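Local coordinates for protein superoxide dismutase (Leishmania major, PDB 4F2N) that catalyses, as an iron-dependent superoxide dismutase, the conversion of superoxide into molecular oxygen and hydrogen peroxide, at residues L29-E34 against D68-L73; E84-T89 against V97-A102; F106-F111 against T189-E194; W156-V161 against G177-S182; L21-L26 against Y225-K230. All blocks are in the same frame, centred on the assembly; numbering follows the deposited sequence.

Contact 1 of 5, residues L29-E34 against D68-L73; sequences LRYPAE and DKLNTL
Near the C-terminal end of helix 52-71, in the alpha-hairpin domain, the side chain of Asn-71 docks onto the extended segment 29-34 through both ends of its amide. Asn-71 OD1 accepts the backbone N of Ala-33 at 2.8 Å, in the carbonyl plane and on a lone pair, while Asn-71 ND2 gives an almost straight bond (172°) to Ala-33 O at 2.9 Å. An asparagine suits the place because one flat group both accepts and donates, so it reads a single residue's backbone much as a neighbouring strand would. The two bonds fix the amide's rotation. Tyr-31, whose CG is anti to the backbone N (chi1 -170°), and Asn-71 lie alongside each other, pointing opposite ways, ring and amide planes 67° apart; Leu-70 O lies at the edge of the ring, in plane. A cis peptide precedes Pro-32. Next to the amide, the small methyl CB of Ala-33 meets Leu-70 CD2 at 3.8 Å. Tyr-31 and Leu-70 also reach Ile-82 of helix 82-89, and Ala-33 rests on His-105 of helix 96-113.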
# COMPACT_ATOMS: atom_id res chain seq x y z
N LEU B 29 -19.39 10.27 13.97
CA LEU B 29 -19.12 9.92 12.56
C LEU B 29 -20.20 9.03 11.95
O LEU B 29 -20.28 7.84 12.23
CB LEU B 29 -17.71 9.30 12.37
CG LEU B 29 -17.19 9.34 10.92
CD1 LEU B 29 -16.77 10.76 10.55
CD2 LEU B 29 -16.02 8.38 10.72
N ARG B 30 -21.03 9.63 11.09
CA ARG B 30 -22.27 8.97 10.66
C ARG B 30 -22.45 8.90 9.16
O ARG B 30 -21.70 9.52 8.42
CB ARG B 30 -23.49 9.62 11.33
CG ARG B 30 -23.37 9.63 12.85
CD ARG B 30 -24.68 9.53 13.59
NE ARG B 30 -24.39 9.07 14.95
CZ ARG B 30 -25.02 8.08 15.57
NH1 ARG B 30 -26.03 7.44 14.99
NH2 ARG B 30 -24.65 7.76 16.81
N TYR B 31 -23.41 8.10 8.72
CA TYR B 31 -23.82 8.00 7.31
C TYR B 31 -25.12 8.82 7.09
O TYR B 31 -25.97 8.80 7.95
CB TYR B 31 -24.03 6.53 6.94
CG TYR B 31 -24.22 6.32 5.46
CD1 TYR B 31 -23.11 6.09 4.63
CD2 TYR B 31 -25.49 6.39 4.88
CE1 TYR B 31 -23.28 5.92 3.27
CE2 TYR B 31 -25.66 6.21 3.52
CZ TYR B 31 -24.56 6.00 2.72
OH TYR B 31 -24.74 5.82 1.37
N PRO B 32 -25.29 9.53 5.93
CA PRO B 32 -24.38 9.64 4.79
C PRO B 32 -23.04 10.24 5.19
O PRO B 32 -23.00 11.15 6.04
CB PRO B 32 -25.13 10.58 3.82
CG PRO B 32 -26.57 10.52 4.23
CD PRO B 32 -26.52 10.33 5.73
N ALA B 33 -21.96 9.72 4.62
CA ALA B 33 -20.61 10.14 4.97
C ALA B 33 -20.36 11.60 4.58
O ALA B 33 -20.88 12.07 3.56
CB ALA B 33 -19.61 9.22 4.28
N GLU B 34 -19.56 12.30 5.38
CA GLU B 34 -19.06 13.65 5.04
C GLU B 34 -17.59 13.75 5.42
O GLU B 34 -17.19 13.22 6.47
CB GLU B 34 -19.79 14.73 5.85
CG GLU B 34 -21.25 14.96 5.57
CD GLU B 34 -21.78 16.14 6.38
OE1 GLU B 34 -21.44 17.30 6.03
OE2 GLU B 34 -22.52 15.92 7.36
N ASP B 68 -16.84 9.86 -0.97
CA ASP B 68 -17.69 9.90 -2.18
C ASP B 68 -18.11 8.50 -2.58
O ASP B 68 -19.28 8.26 -2.91
CB ASP B 68 -16.98 10.64 -3.34
CG ASP B 68 -16.80 12.15 -3.08
OD1 ASP B 68 -17.33 12.69 -2.08
OD2 ASP B 68 -16.10 12.81 -3.87
N LYS B 69 -17.17 7.56 -2.55
CA LYS B 69 -17.48 6.18 -2.96
C LYS B 69 -18.44 5.53 -1.99
O LYS B 69 -19.43 4.89 -2.40
CB LYS B 69 -16.19 5.37 -3.12
CG LYS B 69 -16.38 3.94 -3.61
CD LYS B 69 -16.91 3.90 -5.02
CE LYS B 69 -16.96 2.46 -5.49
NZ LYS B 69 -17.01 2.44 -6.97
N LEU B 70 -18.19 5.70 -0.69
CA LEU B 70 -19.06 5.13 0.34
C LEU B 70 -20.53 5.59 0.17
O LEU B 70 -21.45 4.79 0.31
CB LEU B 70 -18.55 5.50 1.75
CG LEU B 70 -19.36 5.04 2.96
CD1 LEU B 70 -19.51 3.53 2.95
CD2 LEU B 70 -18.67 5.51 4.23
N ASN B 71 -20.73 6.87 -0.15
CA ASN B 71 -22.08 7.39 -0.40
C ASN B 71 -22.83 6.79 -1.59
O ASN B 71 -24.04 6.94 -1.67
CB ASN B 71 -22.06 8.93 -0.46
CG ASN B 71 -21.86 9.53 0.92
OD1 ASN B 71 -22.25 8.93 1.91
ND2 ASN B 71 -21.22 10.69 1.00
N THR B 72 -22.12 6.11 -2.50
CA THR B 72 -22.78 5.35 -3.59
C THR B 72 -23.16 3.92 -3.18
O THR B 72 -23.80 3.20 -3.95
CB THR B 72 -21.89 5.24 -4.86
OG1 THR B 72 -20.73 4.44 -4.58
CG2 THR B 72 -21.45 6.63 -5.33
N LEU B 73 -22.74 3.50 -1.99
CA LEU B 73 -22.91 2.11 -1.54
C LEU B 73 -23.75 1.92 -0.28
O LEU B 73 -24.27 0.83 -0.03
CB LEU B 73 -21.54 1.50 -1.25
CG LEU B 73 -20.55 1.53 -2.40
CD1 LEU B 73 -19.14 1.31 -1.88
CD2 LEU B 73 -20.93 0.51 -3.46

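Contact 2 of 5, residues E84-T89 against V97-A102; sequences EIILAT and VMFNQA
Helix segments 84-89 and 97-102 run roughly antiparallel, with 148° between their directions and their axes 8.9 Å apart at the closest. They belong to the alpha-hairpin domain of iron and manganese superoxide dismutases, and the contact between them is largely apolar, made by Ile-85, Ile-86 and Thr-89 on one helix and Met-98, Phe-99 and Ala-102 on the other. Ala-102 is small enough to let two isoleucines close over it: Ile-85 CG2 comes to 3.7 Å from Ala-102 CB, and Ile-86 lays CG1 and CD1 along the same residue. In both isoleucines CG2 is anti to the backbone N, but the two methyls go to different neighbours. That of Ile-85 also touches Met-98 CG, whereas Ile-86 CG2 meets Phe-99 CE1 at 3.8 Å, obliquely to the ring. Met-98, flexible and unbranched, crosses Ile-85 at about a right angle and then bends at chi3 (56°), which carries its methyl CE to Thr-89 CG2. Ala-102 also touches Leu-70 of helix 52-71. Thr-89 OG1 sits in the crowded position between backbone N and carbonyl carbon (chi1 56°), from which it donates to Ile-85 O at 2.8 Å. Its polarity is thus satisfied inside its own helix, and this buried Thr-89 OG1 can lie at the edge of the Phe-99 ring, 3.4 Å from Phe-99 CB.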
# COMPACT_ATOMS: atom_id res chain seq x y z
N GLU B 84 -20.91 1.16 12.50
CA GLU B 84 -21.93 0.15 12.28
C GLU B 84 -21.77 -0.48 10.87
O GLU B 84 -21.92 -1.70 10.70
CB GLU B 84 -23.32 0.76 12.47
CG GLU B 84 -24.45 -0.23 12.33
CD GLU B 84 -25.73 0.20 13.04
OE1 GLU B 84 -25.70 1.09 13.94
OE2 GLU B 84 -26.79 -0.37 12.70
N ILE B 85 -21.45 0.33 9.88
CA ILE B 85 -21.22 -0.21 8.53
C ILE B 85 -20.00 -1.17 8.52
O ILE B 85 -20.05 -2.27 7.98
CB ILE B 85 -21.07 0.90 7.46
CG1 ILE B 85 -22.28 1.87 7.47
CG2 ILE B 85 -20.84 0.30 6.08
CD1 ILE B 85 -22.15 3.04 6.52
N ILE B 86 -18.91 -0.74 9.16
CA ILE B 86 -17.70 -1.54 9.30
C ILE B 86 -18.04 -2.89 9.92
O ILE B 86 -17.68 -3.95 9.38
CB ILE B 86 -16.65 -0.78 10.15
CG1 ILE B 86 -16.28 0.54 9.46
CG2 ILE B 86 -15.39 -1.62 10.40
CD1 ILE B 86 -15.31 1.36 10.25
N LEU B 87 -18.75 -2.85 11.05
CA LEU B 87 -19.05 -4.08 11.77
C LEU B 87 -20.00 -5.01 11.01
O LEU B 87 -19.90 -6.22 11.15
CB LEU B 87 -19.58 -3.77 13.18
CG LEU B 87 -18.53 -3.14 14.13
CD1 LEU B 87 -19.20 -2.81 15.47
CD2 LEU B 87 -17.31 -4.03 14.34
N ALA B 88 -20.89 -4.45 10.21
CA ALA B 88 -21.85 -5.24 9.42
C ALA B 88 -21.21 -5.83 8.15
O ALA B 88 -21.73 -6.79 7.58
CB ALA B 88 -23.04 -4.38 9.07
N THR B 89 -20.09 -5.27 7.70
CA THR B 89 -19.45 -5.72 6.45
C THR B 89 -18.15 -6.52 6.63
O THR B 89 -17.73 -7.24 5.71
CB THR B 89 -19.19 -4.54 5.48
OG1 THR B 89 -18.41 -3.51 6.12
CG2 THR B 89 -20.52 -3.93 5.01
N VAL B 97 -15.97 -4.21 -0.91
CA VAL B 97 -15.83 -2.88 -1.47
C VAL B 97 -16.37 -1.85 -0.48
O VAL B 97 -15.69 -0.88 -0.15
CB VAL B 97 -16.50 -2.77 -2.86
CG1 VAL B 97 -16.53 -1.33 -3.34
CG2 VAL B 97 -15.73 -3.62 -3.86
N MET B 98 -17.58 -2.08 0.04
CA MET B 98 -18.11 -1.16 1.03
C MET B 98 -17.30 -1.16 2.32
O MET B 98 -17.06 -0.09 2.92
CB MET B 98 -19.58 -1.44 1.32
CG MET B 98 -20.15 -0.50 2.37
SD MET B 98 -21.94 -0.32 2.24
CE MET B 98 -22.51 -2.03 2.35
N PHE B 99 -16.87 -2.34 2.77
CA PHE B 99 -16.05 -2.40 3.99
C PHE B 99 -14.84 -1.47 3.85
O PHE B 99 -14.56 -0.66 4.73
CB PHE B 99 -15.58 -3.85 4.30
CG PHE B 99 -14.54 -3.90 5.39
CD1 PHE B 99 -14.93 -3.92 6.73
CD2 PHE B 99 -13.17 -3.85 5.09
CE1 PHE B 99 -13.99 -3.96 7.74
CE2 PHE B 99 -12.23 -3.86 6.11
CZ PHE B 99 -12.65 -3.90 7.44
N ASN B 100 -14.13 -1.59 2.73
CA ASN B 100 -12.92 -0.83 2.52
C ASN B 100 -13.18 0.67 2.55
O ASN B 100 -12.39 1.41 3.14
CB ASN B 100 -12.22 -1.24 1.21
CG ASN B 100 -11.52 -2.60 1.30
OD1 ASN B 100 -11.17 -3.07 2.38
ND2 ASN B 100 -11.28 -3.21 0.13
N GLN B 101 -14.27 1.14 1.93
CA GLN B 101 -14.51 2.60 1.92
C GLN B 101 -14.92 3.07 3.32
O GLN B 101 -14.49 4.14 3.77
CB GLN B 101 -15.58 2.99 0.89
CG GLN B 101 -15.31 2.49 -0.53
CD GLN B 101 -14.03 3.03 -1.11
OE1 GLN B 101 -13.84 4.24 -1.26
NE2 GLN B 101 -13.13 2.14 -1.43
N ALA B 102 -15.76 2.29 3.99
CA ALA B 102 -16.27 2.67 5.34
C ALA B 102 -15.14 2.68 6.37
O ALA B 102 -14.96 3.67 7.12
CB ALA B 102 -17.39 1.73 5.78

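Contact 3 of 5, residues F106-F111 against T189-E194; sequences FNHSFF and TADVWE. With FE2 (Fe (II) ion), chain N.
The iron site joins the two domains here: His-108, on a helix of the alpha-hairpin domain, and Asp-191, at the end of a strand of the C-terminal domain, bind the same ion. His-108 NE2 lies 2.0 Å from FE and Asp-191 OD2 1.9 Å, with the imidazole and carboxylate planes almost perpendicular (87°). On the side of the imidazole away from the iron, His-108 ND1 is hydrogen-bonded to Gln-104 O, which helps fix the ring's rotation. Asp-191 OD1 accepts the backbone N of Trp-193 in an Asx turn and takes a weak bond from water 1, itself 2.3 Å from FE. The carboxylate thus serves metal, chain turn and solvent ligand together, and its negative charge probably helps offset that of the ion. The ring of Phe-111 turns a face to Asp-191 CB, 4.0 Å from its centroid, a CH-pi contact. Thr-189 CG2 fits against the edge of the Phe-110 ring. His-58 and His-195 complete the three-histidine, one-aspartate, one-solvent coordination typical of iron and manganese superoxide dismutases.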
# COMPACT_ATOMS: atom_id res chain seq x y z
N PHE B 106 -13.51 5.93 8.31
CA PHE B 106 -13.34 5.95 9.75
C PHE B 106 -11.85 6.15 10.10
O PHE B 106 -11.51 7.00 10.95
CB PHE B 106 -13.86 4.65 10.39
CG PHE B 106 -13.47 4.49 11.84
CD1 PHE B 106 -14.28 5.00 12.85
CD2 PHE B 106 -12.26 3.88 12.19
CE1 PHE B 106 -13.90 4.92 14.20
CE2 PHE B 106 -11.86 3.78 13.53
CZ PHE B 106 -12.69 4.30 14.54
N ASN B 107 -10.97 5.39 9.45
CA ASN B 107 -9.54 5.41 9.82
C ASN B 107 -8.98 6.81 9.65
O ASN B 107 -8.27 7.30 10.54
CB ASN B 107 -8.71 4.41 9.01
CG ASN B 107 -9.08 2.98 9.30
OD1 ASN B 107 -9.66 2.66 10.36
ND2 ASN B 107 -8.75 2.10 8.38
N HIS B 108 -9.31 7.46 8.53
CA HIS B 108 -8.81 8.83 8.27
C HIS B 108 -9.41 9.84 9.22
O HIS B 108 -8.71 10.73 9.72
CB HIS B 108 -9.03 9.28 6.81
CG HIS B 108 -8.08 8.61 5.83
ND1 HIS B 108 -8.32 7.38 5.29
CD2 HIS B 108 -6.84 9.00 5.36
CE1 HIS B 108 -7.30 7.02 4.51
NE2 HIS B 108 -6.37 8.00 4.56
N SER B 109 -10.72 9.74 9.49
CA SER B 109 -11.38 10.64 10.43
C SER B 109 -10.74 10.59 11.80
O SER B 109 -10.54 11.62 12.45
CB SER B 109 -12.89 10.33 10.53
OG SER B 109 -13.48 10.55 9.25
N PHE B 110 -10.40 9.39 12.22
CA PHE B 110 -9.80 9.18 13.53
C PHE B 110 -8.40 9.78 13.54
O PHE B 110 -8.03 10.49 14.48
CB PHE B 110 -9.76 7.67 13.88
CG PHE B 110 -9.32 7.43 15.30
CD1 PHE B 110 -10.18 7.69 16.36
CD2 PHE B 110 -8.05 6.95 15.57
CE1 PHE B 110 -9.79 7.47 17.68
CE2 PHE B 110 -7.64 6.73 16.89
CZ PHE B 110 -8.50 6.99 17.94
N PHE B 111 -7.65 9.52 12.46
CA PHE B 111 -6.32 10.11 12.26
C PHE B 111 -6.31 11.64 12.39
O PHE B 111 -5.43 12.18 13.06
CB PHE B 111 -5.80 9.70 10.87
CG PHE B 111 -4.34 9.96 10.64
CD1 PHE B 111 -3.37 9.63 11.60
CD2 PHE B 111 -3.92 10.48 9.42
CE1 PHE B 111 -2.02 9.85 11.35
CE2 PHE B 111 -2.55 10.69 9.16
CZ PHE B 111 -1.61 10.37 10.12
N THR B 189 -3.81 6.51 16.20
CA THR B 189 -3.37 5.81 14.98
C THR B 189 -2.36 6.61 14.17
O THR B 189 -2.35 7.85 14.23
CB THR B 189 -4.57 5.40 14.07
OG1 THR B 189 -4.15 4.39 13.15
CG2 THR B 189 -5.09 6.57 13.23
N ALA B 190 -1.52 5.91 13.41
CA ALA B 190 -0.67 6.54 12.39
C ALA B 190 -0.96 5.83 11.09
O ALA B 190 -0.90 4.59 11.01
CB ALA B 190 0.81 6.40 12.75
N ASP B 191 -1.30 6.61 10.07
CA ASP B 191 -1.50 6.06 8.72
C ASP B 191 -0.11 5.73 8.14
O ASP B 191 0.76 6.62 8.12
CB ASP B 191 -2.15 7.17 7.86
CG ASP B 191 -2.62 6.68 6.50
OD1 ASP B 191 -2.43 5.49 6.16
OD2 ASP B 191 -3.24 7.51 5.76
N VAL B 192 0.12 4.49 7.73
CA VAL B 192 1.38 4.18 7.04
C VAL B 192 1.15 3.66 5.61
O VAL B 192 2.04 3.04 5.01
CB VAL B 192 2.32 3.26 7.85
CG1 VAL B 192 2.78 3.95 9.13
CG2 VAL B 192 1.60 1.98 8.21
N TRP B 193 -0.02 3.95 5.03
CA TRP B 193 -0.09 3.97 3.56
C TRP B 193 0.95 4.92 3.08
O TRP B 193 1.16 5.98 3.71
CB TRP B 193 -1.46 4.46 3.10
CG TRP B 193 -2.56 3.41 3.19
CD1 TRP B 193 -3.05 2.78 4.33
CD2 TRP B 193 -3.40 2.96 2.10
NE1 TRP B 193 -4.10 1.93 4.01
CE2 TRP B 193 -4.36 2.00 2.67
CE3 TRP B 193 -3.43 3.23 0.71
CZ2 TRP B 193 -5.30 1.34 1.87
CZ3 TRP B 193 -4.40 2.56 -0.08
CH2 TRP B 193 -5.31 1.64 0.49
N GLU B 194 1.59 4.61 1.94
CA GLU B 194 2.70 5.44 1.47
C GLU B 194 2.25 6.85 1.14
O GLU B 194 3.03 7.81 1.31
CB GLU B 194 3.41 4.81 0.25
CG GLU B 194 4.16 3.54 0.61
CD GLU B 194 4.86 2.89 -0.59
OE1 GLU B 194 4.18 2.62 -1.62
OE2 GLU B 194 6.09 2.61 -0.46
FE FE2 N . -4.37 7.70 4.20
O HOH W 1 -4.71 5.46 4.21

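Contact 4 of 5, residues W156-V161 against G177-S182; sequences WTWLCV and GCPLTS
In the C-terminal domain, the middle strand of the three-stranded antiparallel sheet turns the side chains of Trp-156, Trp-158 and Cys-160 toward the loop 177-182, which joins the two outer strands. The tight part is a proline laid on an indole. Pro-179 CG stands 3.4 Å from the centroid of the five-membered ring of Trp-158, only 9° off its normal, a CH-pi contact made over the face, and Pro-179 CD comes to 3.2 Å from Trp-158 CE2. Proline suits the spot because its compact ring brings the C-H groups of CG and CD, slightly polarised, onto the electron-rich indole. With CG anti to the carbonyl carbon (chi1 -59°), Trp-158 stands out toward the loop, and its NE1 is hydrogen-bonded to Thr-173 OG1. Other contacts are looser. Cys-178 SG makes an oblique sulfur-aromatic contact, 5.3 Å from the centroid of the six-membered ring of Trp-158, and Trp-156, close to the iron, approaches Gly-177 O no nearer than 4.1 Å, from CD1. Toward the exposed end, the 3-10 turn 179-182 leads away from the strand to Ser-182, whose OG donates to Pro-179 O on a lone pair. Cys-160 touches the same proline from the strand, its SG 3.7 Å from Pro-179 CB.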
# COMPACT_ATOMS: atom_id res chain seq x y z
N TRP B 156 -2.08 0.69 8.80
CA TRP B 156 -2.24 1.57 9.96
C TRP B 156 -1.57 0.92 11.14
O TRP B 156 -1.60 -0.33 11.30
CB TRP B 156 -3.76 1.75 10.26
CG TRP B 156 -4.51 2.38 9.11
CD1 TRP B 156 -5.06 1.74 7.99
CD2 TRP B 156 -4.83 3.81 8.94
NE1 TRP B 156 -5.66 2.66 7.15
CE2 TRP B 156 -5.53 3.92 7.65
CE3 TRP B 156 -4.59 4.97 9.68
CZ2 TRP B 156 -5.99 5.12 7.18
CZ3 TRP B 156 -5.05 6.21 9.17
CH2 TRP B 156 -5.74 6.28 7.96
N THR B 157 -1.00 1.76 11.99
CA THR B 157 -0.47 1.31 13.26
C THR B 157 -1.26 2.02 14.38
O THR B 157 -1.51 3.24 14.32
CB THR B 157 1.03 1.63 13.37
OG1 THR B 157 1.69 0.93 12.32
CG2 THR B 157 1.61 1.15 14.71
N TRP B 158 -1.62 1.26 15.40
CA TRP B 158 -2.61 1.70 16.38
C TRP B 158 -2.12 1.54 17.77
O TRP B 158 -1.40 0.58 18.08
CB TRP B 158 -3.83 0.77 16.28
CG TRP B 158 -4.48 0.74 14.92
CD1 TRP B 158 -4.19 -0.12 13.85
CD2 TRP B 158 -5.59 1.58 14.45
NE1 TRP B 158 -5.01 0.14 12.79
CE2 TRP B 158 -5.86 1.15 13.07
CE3 TRP B 158 -6.35 2.61 15.02
CZ2 TRP B 158 -6.87 1.73 12.29
CZ3 TRP B 158 -7.36 3.21 14.22
CH2 TRP B 158 -7.62 2.75 12.89
N LEU B 159 -2.54 2.45 18.64
CA LEU B 159 -2.51 2.20 20.10
C LEU B 159 -3.97 2.01 20.52
O LEU B 159 -4.82 2.87 20.27
CB LEU B 159 -1.88 3.40 20.85
CG LEU B 159 -1.81 3.32 22.39
CD1 LEU B 159 -0.91 2.18 22.85
CD2 LEU B 159 -1.27 4.65 22.92
N CYS B 160 -4.25 0.86 21.12
CA CYS B 160 -5.60 0.51 21.54
C CYS B 160 -5.69 0.15 23.01
O CYS B 160 -4.70 -0.28 23.64
CB CYS B 160 -6.17 -0.67 20.74
SG CYS B 160 -6.27 -0.42 18.95
N VAL B 161 -6.90 0.30 23.54
CA VAL B 161 -7.25 -0.22 24.84
C VAL B 161 -8.02 -1.53 24.58
O VAL B 161 -8.94 -1.61 23.72
CB VAL B 161 -8.19 0.77 25.59
CG1 VAL B 161 -8.92 0.08 26.73
CG2 VAL B 161 -7.44 2.02 26.05
N GLY B 177 -7.83 -2.38 7.29
CA GLY B 177 -8.05 -3.03 8.58
C GLY B 177 -8.12 -2.10 9.76
O GLY B 177 -7.38 -1.12 9.85
N CYS B 178 -8.98 -2.46 10.70
CA CYS B 178 -9.35 -1.58 11.78
C CYS B 178 -9.51 -2.44 13.05
O CYS B 178 -10.27 -3.42 13.02
CB CYS B 178 -10.70 -1.03 11.32
SG CYS B 178 -11.40 0.20 12.37
N PRO B 179 -8.80 -2.13 14.15
CA PRO B 179 -8.84 -3.02 15.33
C PRO B 179 -10.21 -3.15 16.00
O PRO B 179 -10.44 -4.04 16.79
CB PRO B 179 -7.88 -2.35 16.30
CG PRO B 179 -6.98 -1.52 15.42
CD PRO B 179 -7.91 -0.97 14.38
N LEU B 180 -11.13 -2.27 15.67
CA LEU B 180 -12.42 -2.36 16.32
C LEU B 180 -13.20 -3.57 15.80
O LEU B 180 -14.14 -4.00 16.45
CB LEU B 180 -13.19 -1.03 16.19
CG LEU B 180 -13.49 -0.59 14.77
CD1 LEU B 180 -14.75 -1.33 14.37
CD2 LEU B 180 -13.72 0.91 14.70
N THR B 181 -12.78 -4.17 14.67
CA THR B 181 -13.42 -5.40 14.20
C THR B 181 -13.10 -6.61 15.09
O THR B 181 -13.80 -7.62 15.05
CB THR B 181 -13.10 -5.73 12.71
OG1 THR B 181 -11.69 -5.91 12.55
CG2 THR B 181 -13.57 -4.56 11.80
N SER B 182 -12.06 -6.52 15.91
CA SER B 182 -11.80 -7.53 16.93
C SER B 182 -12.21 -7.08 18.36
O SER B 182 -11.99 -7.81 19.32
CB SER B 182 -10.33 -7.96 16.89
OG SER B 182 -9.52 -6.87 17.28

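Contact 5 of 5, residues L21-L26 against Y225-K230; sequences LCYHTL and YERATK
Arg-227, on helix 218-229, the last of the superoxide dismutase fold, grips the backbone of segment 21-26, where the model begins, with two bonds to one oxygen. Arg-227 NH2 meets His-24 O almost head-on to the carbonyl, at 2.9 Å, and Arg-227 NH1 reaches the same atom at 3.1 Å, on a lone pair. The oxygen lies in the guanidinium plane, as this end-on grip requires. To get there, Arg-227 places CG in the crowded position between its backbone N and carbonyl carbon (chi1 62°) and bends at chi3 (-68°). Arginine suits the task, being long, flat and rich in donors, and its face is used as well: the guanidinium lies flat on the Tyr-23 ring, stacked on it, centres 4.4 Å apart and planes at 21°. Arg-185 makes a cation-pi contact with Tyr-23, and Thr-25 packs on Phe-106 and Phe-110 of helix 96-113. The first modelled residues are thus joined to the last helix. The tyrosine tip finally touches the small Ala-228, with Tyr-23 OH 3.5 Å from Ala-228 CB.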
# COMPACT_ATOMS: atom_id res chain seq x y z
N LEU B 21 -26.98 0.92 20.84
CA LEU B 21 -26.67 1.26 22.26
C LEU B 21 -25.42 0.54 22.77
O LEU B 21 -25.48 -0.26 23.71
CB LEU B 21 -27.88 1.02 23.19
CG LEU B 21 -28.64 2.28 23.69
CD1 LEU B 21 -29.60 2.83 22.64
CD2 LEU B 21 -29.37 2.04 24.99
N CYS B 22 -24.29 0.83 22.14
CA CYS B 22 -22.99 0.35 22.58
C CYS B 22 -21.95 1.43 22.34
O CYS B 22 -22.23 2.47 21.73
CB CYS B 22 -22.60 -0.95 21.87
SG CYS B 22 -22.57 -0.80 20.08
N TYR B 23 -20.75 1.21 22.88
CA TYR B 23 -19.65 2.15 22.77
C TYR B 23 -19.26 2.30 21.29
O TYR B 23 -19.14 1.30 20.58
CB TYR B 23 -18.48 1.59 23.58
CG TYR B 23 -17.19 2.38 23.48
CD1 TYR B 23 -16.84 3.29 24.48
CD2 TYR B 23 -16.33 2.21 22.40
CE1 TYR B 23 -15.67 4.02 24.39
CE2 TYR B 23 -15.15 2.94 22.29
CZ TYR B 23 -14.83 3.84 23.29
OH TYR B 23 -13.65 4.55 23.21
N HIS B 24 -19.05 3.53 20.81
CA HIS B 24 -18.44 3.74 19.50
C HIS B 24 -17.22 4.57 19.68
O HIS B 24 -17.18 5.44 20.57
CB HIS B 24 -19.40 4.44 18.53
CG HIS B 24 -20.65 3.64 18.22
ND1 HIS B 24 -21.77 3.76 18.95
CD2 HIS B 24 -20.92 2.69 17.23
CE1 HIS B 24 -22.71 2.92 18.47
NE2 HIS B 24 -22.20 2.28 17.41
N THR B 25 -16.21 4.33 18.84
CA THR B 25 -14.98 5.11 18.92
C THR B 25 -15.23 6.57 18.48
O THR B 25 -14.73 7.52 19.13
CB THR B 25 -13.86 4.45 18.09
OG1 THR B 25 -13.49 3.22 18.72
CG2 THR B 25 -12.63 5.33 18.04
N LEU B 26 -15.96 6.74 17.37
CA LEU B 26 -16.37 8.09 16.90
C LEU B 26 -17.89 8.14 16.71
O LEU B 26 -18.38 8.05 15.57
CB LEU B 26 -15.70 8.42 15.55
CG LEU B 26 -14.17 8.51 15.54
CD1 LEU B 26 -13.66 8.78 14.12
CD2 LEU B 26 -13.70 9.57 16.54
N TYR B 225 -8.61 7.57 25.75
CA TYR B 225 -8.18 6.62 26.77
C TYR B 225 -9.16 6.54 27.95
O TYR B 225 -9.59 5.45 28.35
CB TYR B 225 -6.76 6.97 27.26
CG TYR B 225 -6.36 6.13 28.46
CD1 TYR B 225 -5.96 4.81 28.29
CD2 TYR B 225 -6.47 6.64 29.76
CE1 TYR B 225 -5.60 4.03 29.38
CE2 TYR B 225 -6.14 5.85 30.87
CZ TYR B 225 -5.72 4.55 30.66
OH TYR B 225 -5.39 3.75 31.73
N GLU B 226 -9.56 7.69 28.47
CA GLU B 226 -10.48 7.72 29.62
C GLU B 226 -11.82 7.04 29.31
O GLU B 226 -12.30 6.20 30.09
CB GLU B 226 -10.67 9.15 30.13
CG GLU B 226 -9.42 9.64 30.86
CD GLU B 226 -9.35 11.15 31.07
OE1 GLU B 226 -10.23 11.89 30.60
OE2 GLU B 226 -8.39 11.62 31.70
N ARG B 227 -12.41 7.37 28.16
CA ARG B 227 -13.68 6.76 27.82
C ARG B 227 -13.55 5.29 27.44
O ARG B 227 -14.44 4.53 27.73
CB ARG B 227 -14.47 7.55 26.75
CG ARG B 227 -13.82 7.69 25.37
CD ARG B 227 -14.60 8.74 24.54
NE ARG B 227 -15.94 8.27 24.17
CZ ARG B 227 -16.23 7.52 23.09
NH1 ARG B 227 -15.26 7.12 22.27
NH2 ARG B 227 -17.48 7.15 22.84
N ALA B 228 -12.44 4.91 26.80
CA ALA B 228 -12.28 3.51 26.34
C ALA B 228 -12.07 2.54 27.51
O ALA B 228 -12.53 1.39 27.44
CB ALA B 228 -11.14 3.40 25.32
N THR B 229 -11.39 3.00 28.56
CA THR B 229 -11.06 2.15 29.73
C THR B 229 -12.12 2.14 30.81
O THR B 229 -12.03 1.34 31.77
CB THR B 229 -9.75 2.53 30.45
OG1 THR B 229 -9.75 3.92 30.83
CG2 THR B 229 -8.59 2.25 29.60
N LYS B 230 -13.10 3.03 30.69
CA LYS B 230 -14.16 3.11 31.70
C LYS B 230 -14.76 1.74 32.00
O LYS B 230 -14.93 1.36 33.17
CB LYS B 230 -15.24 4.11 31.29
CG LYS B 230 -16.05 4.60 32.47
CD LYS B 230 -17.04 5.66 32.02
CE LYS B 230 -17.69 6.33 33.22
NZ LYS B 230 -16.69 6.90 34.17
OXT LYS B 230 -15.06 0.94 31.12

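Overall arrangement
Along the chain, contact 5 encloses all the others: contacts 1, 2 and 3 follow in series within its loop, and contact 4 is nested inside contact 3. Contacts 1 and 2, with centres about 10 Å apart, lie in the alpha-hairpin domain and touch through helices 52-71, 82-89 and 96-113. Helix 96-113 then runs on from contact 2 to contact 3, about 16 Å between centres, and so carries the packing of the helical domain to the iron. Contacts 3 and 4, about 11 Å apart between centres, use the neighbouring strands 185-191 and 155-161 of one sheet. Contact 3, with the metal, has its centre about 4 Å from the centre of the chain, where the two domains meet, while contact 5 joins the first modelled residues to the C-terminal helix.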